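Local coordinates for BRAMP domain protein (PDB 5MLD), which catalyses replacement of the C-8 methyl group of riboflavin-5'-phosphate by an amino group, using glutamate as amino donor, in the biosynthesis of the antibiotic roseoflavin, at the interface of chains A and B and the interface of chains A and C. Numbering follows the deposited sequence. Chains: chain A/B/C, BRAMP domain protein.

Contact 1: the interface of chains A and B. Residues chain A 13, 15-18; chain B 58-59, 62.
A:Arg13, an FMN-binding residue of the flavodoxin-like fold, lies in the loop between strand 4-9 and helix 20-34 of chain A, which binds the flavin phosphate in this family, and reaches across to B:Asp58. The terminal nitrogen NH1 of A:Arg13 forms a salt bridge with carboxylate oxygen OD1 of B:Asp58 at 3.0 Å; OD1 accepts with its syn lone pair, sitting a little out of the guanidinium plane. The bond is moderately bent, 150° at the hydrogen, and the guanidinium and carboxylate planes lie 32° apart. OD2 of B:Asp58 is almost as near to NH1, but the N-H points away from it. With CG of A:Arg13 between backbone N and carbonyl carbon (chi1 70°) and the chain bent at chi3, the guanidinium turns its edge towards the carboxylate. A:Arg13 is important for positioning the amino-donor glutamate, and this pairing may let the neighbouring subunit help orient its guanidinium.

Beside this pair, the hydroxyl OG of A:Ser17 accepts a nearly straight hydrogen bond from the backbone N of B:Asp59 at 2.7 Å. A:Pro16, which follows a cis peptide bond, brings its ring to two neighbours: CD lies 3.7 Å from B:Ala62 CB, and CG borders the B:Asp59 carboxylate.

Further out, water 1 links the carbonyl O of A:Arg18 to B:Asp58 OD1, 2.6 Å from that carboxylate oxygen. Within chain B, B:Ala62 N donates to B:Asp59 OD2 at 2.7 Å, which steadies the carboxylate beside the proline.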
loop_
_atom_site.group_PDB
_atom_site.type_symbol
_atom_site.label_atom_id
_atom_site.label_comp_id
_atom_site.label_asym_id
_atom_site.label_seq_id
_atom_site.Cartn_x
_atom_site.Cartn_y
_atom_site.Cartn_z
ATOM N N ARG A 13 6.078 -19.770 -12.818
ATOM C CA ARG A 13 6.775 -20.838 -13.524
ATOM C C ARG A 13 5.915 -22.100 -13.541
ATOM O O ARG A 13 5.400 -22.525 -12.506
ATOM C CB ARG A 13 8.146 -21.098 -12.897
ATOM C CG ARG A 13 8.133 -21.744 -11.515
ATOM C CD ARG A 13 9.458 -21.530 -10.797
ATOM N NE ARG A 13 9.543 -20.179 -10.267
ATOM C CZ ARG A 13 10.280 -19.196 -10.774
ATOM N NH1 ARG A 13 11.034 -19.392 -11.854
ATOM N NH2 ARG A 13 10.248 -17.999 -10.190
ATOM N N SER A 15 4.688 -25.970 -13.727
ATOM C CA SER A 15 5.188 -27.222 -13.151
ATOM C C SER A 15 5.918 -28.031 -14.225
ATOM O O SER A 15 5.487 -28.060 -15.385
ATOM C CB SER A 15 4.054 -28.074 -12.564
ATOM O OG SER A 15 3.349 -27.365 -11.562
ATOM N N PRO A 16 6.976 -28.748 -13.833
ATOM C CA PRO A 16 7.482 -28.957 -12.464
ATOM C C PRO A 16 8.622 -28.027 -12.040
ATOM O O PRO A 16 9.366 -28.390 -11.137
ATOM C CB PRO A 16 7.989 -30.398 -12.518
ATOM C CG PRO A 16 8.561 -30.488 -13.919
ATOM C CD PRO A 16 7.601 -29.680 -14.789
ATOM N N SER A 17 8.785 -26.871 -12.681
ATOM C CA SER A 17 9.904 -26.012 -12.324
ATOM C C SER A 17 9.855 -25.709 -10.835
ATOM O O SER A 17 8.782 -25.558 -10.256
ATOM C CB SER A 17 9.880 -24.722 -13.141
ATOM O OG SER A 17 10.072 -25.012 -14.509
ATOM N N ARG A 18 11.023 -25.680 -10.206
ATOM C CA ARG A 18 11.076 -25.572 -8.756
ATOM C C ARG A 18 10.658 -24.175 -8.315
ATOM O O ARG A 18 11.168 -23.175 -8.822
ATOM C CB ARG A 18 12.484 -25.904 -8.267
ATOM C CG ARG A 18 12.544 -26.124 -6.764
ATOM C CD ARG A 18 13.894 -26.700 -6.343
ATOM N NE ARG A 18 15.009 -26.163 -7.129
ATOM C CZ ARG A 18 16.296 -26.259 -6.780
ATOM N NH1 ARG A 18 16.635 -26.855 -5.645
ATOM N NH2 ARG A 18 17.248 -25.754 -7.565
ATOM N N ASP B 58 14.888 -23.213 -14.189
ATOM C CA ASP B 58 13.588 -23.855 -14.316
ATOM C C ASP B 58 13.704 -25.138 -15.145
ATOM O O ASP B 58 14.785 -25.519 -15.611
ATOM C CB ASP B 58 12.592 -22.871 -14.925
ATOM C CG ASP B 58 12.282 -21.713 -13.982
ATOM O OD1 ASP B 58 12.061 -22.000 -12.789
ATOM O OD2 ASP B 58 12.296 -20.535 -14.412
ATOM N N ASP B 59 12.570 -25.812 -15.330
ATOM C CA ASP B 59 12.507 -27.046 -16.106
ATOM C C ASP B 59 12.457 -26.680 -17.587
ATOM O O ASP B 59 11.499 -26.038 -18.047
ATOM C CB ASP B 59 11.281 -27.866 -15.702
ATOM C CG ASP B 59 11.143 -29.178 -16.471
ATOM O OD1 ASP B 59 11.873 -30.142 -16.155
ATOM O OD2 ASP B 59 10.267 -29.268 -17.361
ATOM N N ALA B 62 9.232 -27.843 -19.396
ATOM C CA ALA B 62 8.027 -27.112 -19.033
ATOM C C ALA B 62 8.094 -25.648 -19.434
ATOM O O ALA B 62 7.049 -24.993 -19.529
ATOM C CB ALA B 62 7.785 -27.203 -17.530
HETATM O O HOH W 1 13.160 -22.777 -10.594
#

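Contact 2: the interface of chains A and C. Residues chain A 215, 218-219, 222; chain C 27, 186-187, 190.
Helix 212-220 of chain A, with the loop residue A:Glu222 just beyond it, packs against the long helix 183-205 of chain C in this helix-to-helix contact of the flavodoxin-like tetramer. C:Arg190 and A:Glu222 approach from opposite directions and form a salt bridge across it. The guanidinium nitrogen NE of C:Arg190 donates to carboxylate oxygen OE2 of A:Glu222 at 3.0 Å, with 169° at the hydrogen. This bond lies almost in the guanidinium plane, yet the donor meets OE2 on the syn side, 34° out of the carboxylate plane. NH2 of C:Arg190 adds a weak hydrogen bond to OE1 of A:Glu222 at 3.4 Å. The guanidinium therefore offers the edge carrying NE and NH2, but the two planes are turned 38° from each other and the pairing is not flat.

One face of the same guanidinium is covered by A:Ala218, whose methyl CB sits over the centre, 3.5 Å from C:Arg190 CZ. Extended from CG to NE, the arginine chain passes alongside helix 212-220: C:Arg190 CD lies 3.4 Å from the carbonyl O of A:Cys215, and its CB packs near the CB of that cysteine. A:Ala219 CB meets C:Lys187 CB at 3.6 Å, a close approach between the helices themselves.

C:Asn186 comes towards the glutamate from the opposite direction, its amide ND2 3.5 Å from A:Glu222 CG. At A:Glu222 OE1, which also takes the weak bond from C:Arg190 NH2, water 2 leads to C:Lys27 NZ from helix 20-34. C:Lys27 NZ stays 4.2 Å from A:Glu222 OE1, so its link is water-mediated, although its charge may still stabilise the carboxylate.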
loop_
_atom_site.group_PDB
_atom_site.type_symbol
_atom_site.label_atom_id
_atom_site.label_comp_id
_atom_site.label_asym_id
_atom_site.label_seq_id
_atom_site.Cartn_x
_atom_site.Cartn_y
_atom_site.Cartn_z
ATOM N N CYS A 215 -30.005 -5.637 5.279
ATOM C CA CYS A 215 -29.125 -4.506 5.559
ATOM C C CYS A 215 -29.233 -3.463 4.463
ATOM O O CYS A 215 -29.294 -2.260 4.743
ATOM C CB CYS A 215 -27.670 -4.971 5.707
ATOM S SG CYS A 215 -27.328 -5.947 7.185
ATOM N N ALA A 218 -32.695 -1.585 4.620
ATOM C CA ALA A 218 -32.640 -0.572 5.673
ATOM C C ALA A 218 -31.769 0.607 5.248
ATOM O O ALA A 218 -32.101 1.769 5.517
ATOM C CB ALA A 218 -32.127 -1.194 6.977
ATOM N N ALA A 219 -30.663 0.327 4.550
ATOM C CA ALA A 219 -29.814 1.403 4.055
ATOM C C ALA A 219 -30.515 2.216 2.970
ATOM O O ALA A 219 -30.352 3.439 2.907
ATOM C CB ALA A 219 -28.491 0.837 3.522
ATOM N N GLU A 222 -32.897 4.808 4.389
ATOM C CA GLU A 222 -32.307 5.946 5.085
ATOM C C GLU A 222 -31.375 6.762 4.201
ATOM O O GLU A 222 -30.673 7.638 4.714
ATOM C CB GLU A 222 -31.561 5.481 6.344
ATOM C CG GLU A 222 -30.183 4.871 6.079
ATOM C CD GLU A 222 -29.641 4.087 7.274
ATOM O OE1 GLU A 222 -29.980 4.425 8.427
ATOM O OE2 GLU A 222 -28.886 3.108 7.051
ATOM N N LYS C 27 -23.742 6.614 13.093
ATOM C CA LYS C 27 -24.566 5.544 12.532
ATOM C C LYS C 27 -24.291 4.217 13.224
ATOM O O LYS C 27 -25.211 3.424 13.466
ATOM C CB LYS C 27 -24.305 5.409 11.031
ATOM C CG LYS C 27 -24.592 6.647 10.205
ATOM C CD LYS C 27 -26.075 6.808 9.964
ATOM C CE LYS C 27 -26.306 7.712 8.773
ATOM N NZ LYS C 27 -27.752 8.026 8.628
ATOM N N ASN C 186 -23.935 3.676 4.103
ATOM C CA ASN C 186 -24.889 3.189 5.097
ATOM C C ASN C 186 -25.011 1.675 5.065
ATOM O O ASN C 186 -25.178 1.041 6.113
ATOM C CB ASN C 186 -26.268 3.838 4.895
ATOM C CG ASN C 186 -26.324 5.249 5.446
ATOM O OD1 ASN C 186 -25.640 5.562 6.417
ATOM N ND2 ASN C 186 -27.133 6.111 4.826
ATOM N N LYS C 187 -24.950 1.068 3.880
ATOM C CA LYS C 187 -25.071 -0.383 3.860
ATOM C C LYS C 187 -23.789 -1.040 4.369
ATOM O O LYS C 187 -23.859 -2.017 5.117
ATOM C CB LYS C 187 -25.484 -0.891 2.465
ATOM C CG LYS C 187 -24.391 -1.268 1.491
ATOM C CD LYS C 187 -25.002 -1.917 0.229
ATOM C CE LYS C 187 -23.978 -2.075 -0.886
ATOM N NZ LYS C 187 -24.624 -2.204 -2.232
ATOM N N ARG C 190 -23.776 -1.102 8.062
ATOM C CA ARG C 190 -24.653 -2.142 8.607
ATOM C C ARG C 190 -24.036 -3.530 8.478
ATOM O O ARG C 190 -24.128 -4.340 9.416
ATOM C CB ARG C 190 -26.025 -2.104 7.924
ATOM C CG ARG C 190 -26.864 -0.895 8.345
ATOM C CD ARG C 190 -28.208 -0.830 7.638
ATOM N NE ARG C 190 -28.989 0.295 8.152
ATOM C CZ ARG C 190 -29.781 0.219 9.213
ATOM N NH1 ARG C 190 -29.896 -0.922 9.868
ATOM N NH2 ARG C 190 -30.455 1.288 9.618
HETATM O O HOH W 2 -29.497 6.561 9.616
#

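Contact 1 and contact 2 lie about 50 Å apart, measured between the centres of their C-alpha atoms, and have no residue in common. Helix 20-34 relates them indirectly: the chain A loop of contact 1 leads into it, while its chain C copy supplies a lysine to contact 2. Each interface is two-fold symmetric, so both patches recur with the chains exchanged. Together they place chain A against two different neighbours, consistent with the homotetramer. Contact 1 includes A:Arg13, a flavin-binding residue, and ties the neighbouring subunit to the active site, whereas contact 2, formed by peripheral helices, appears mainly structural.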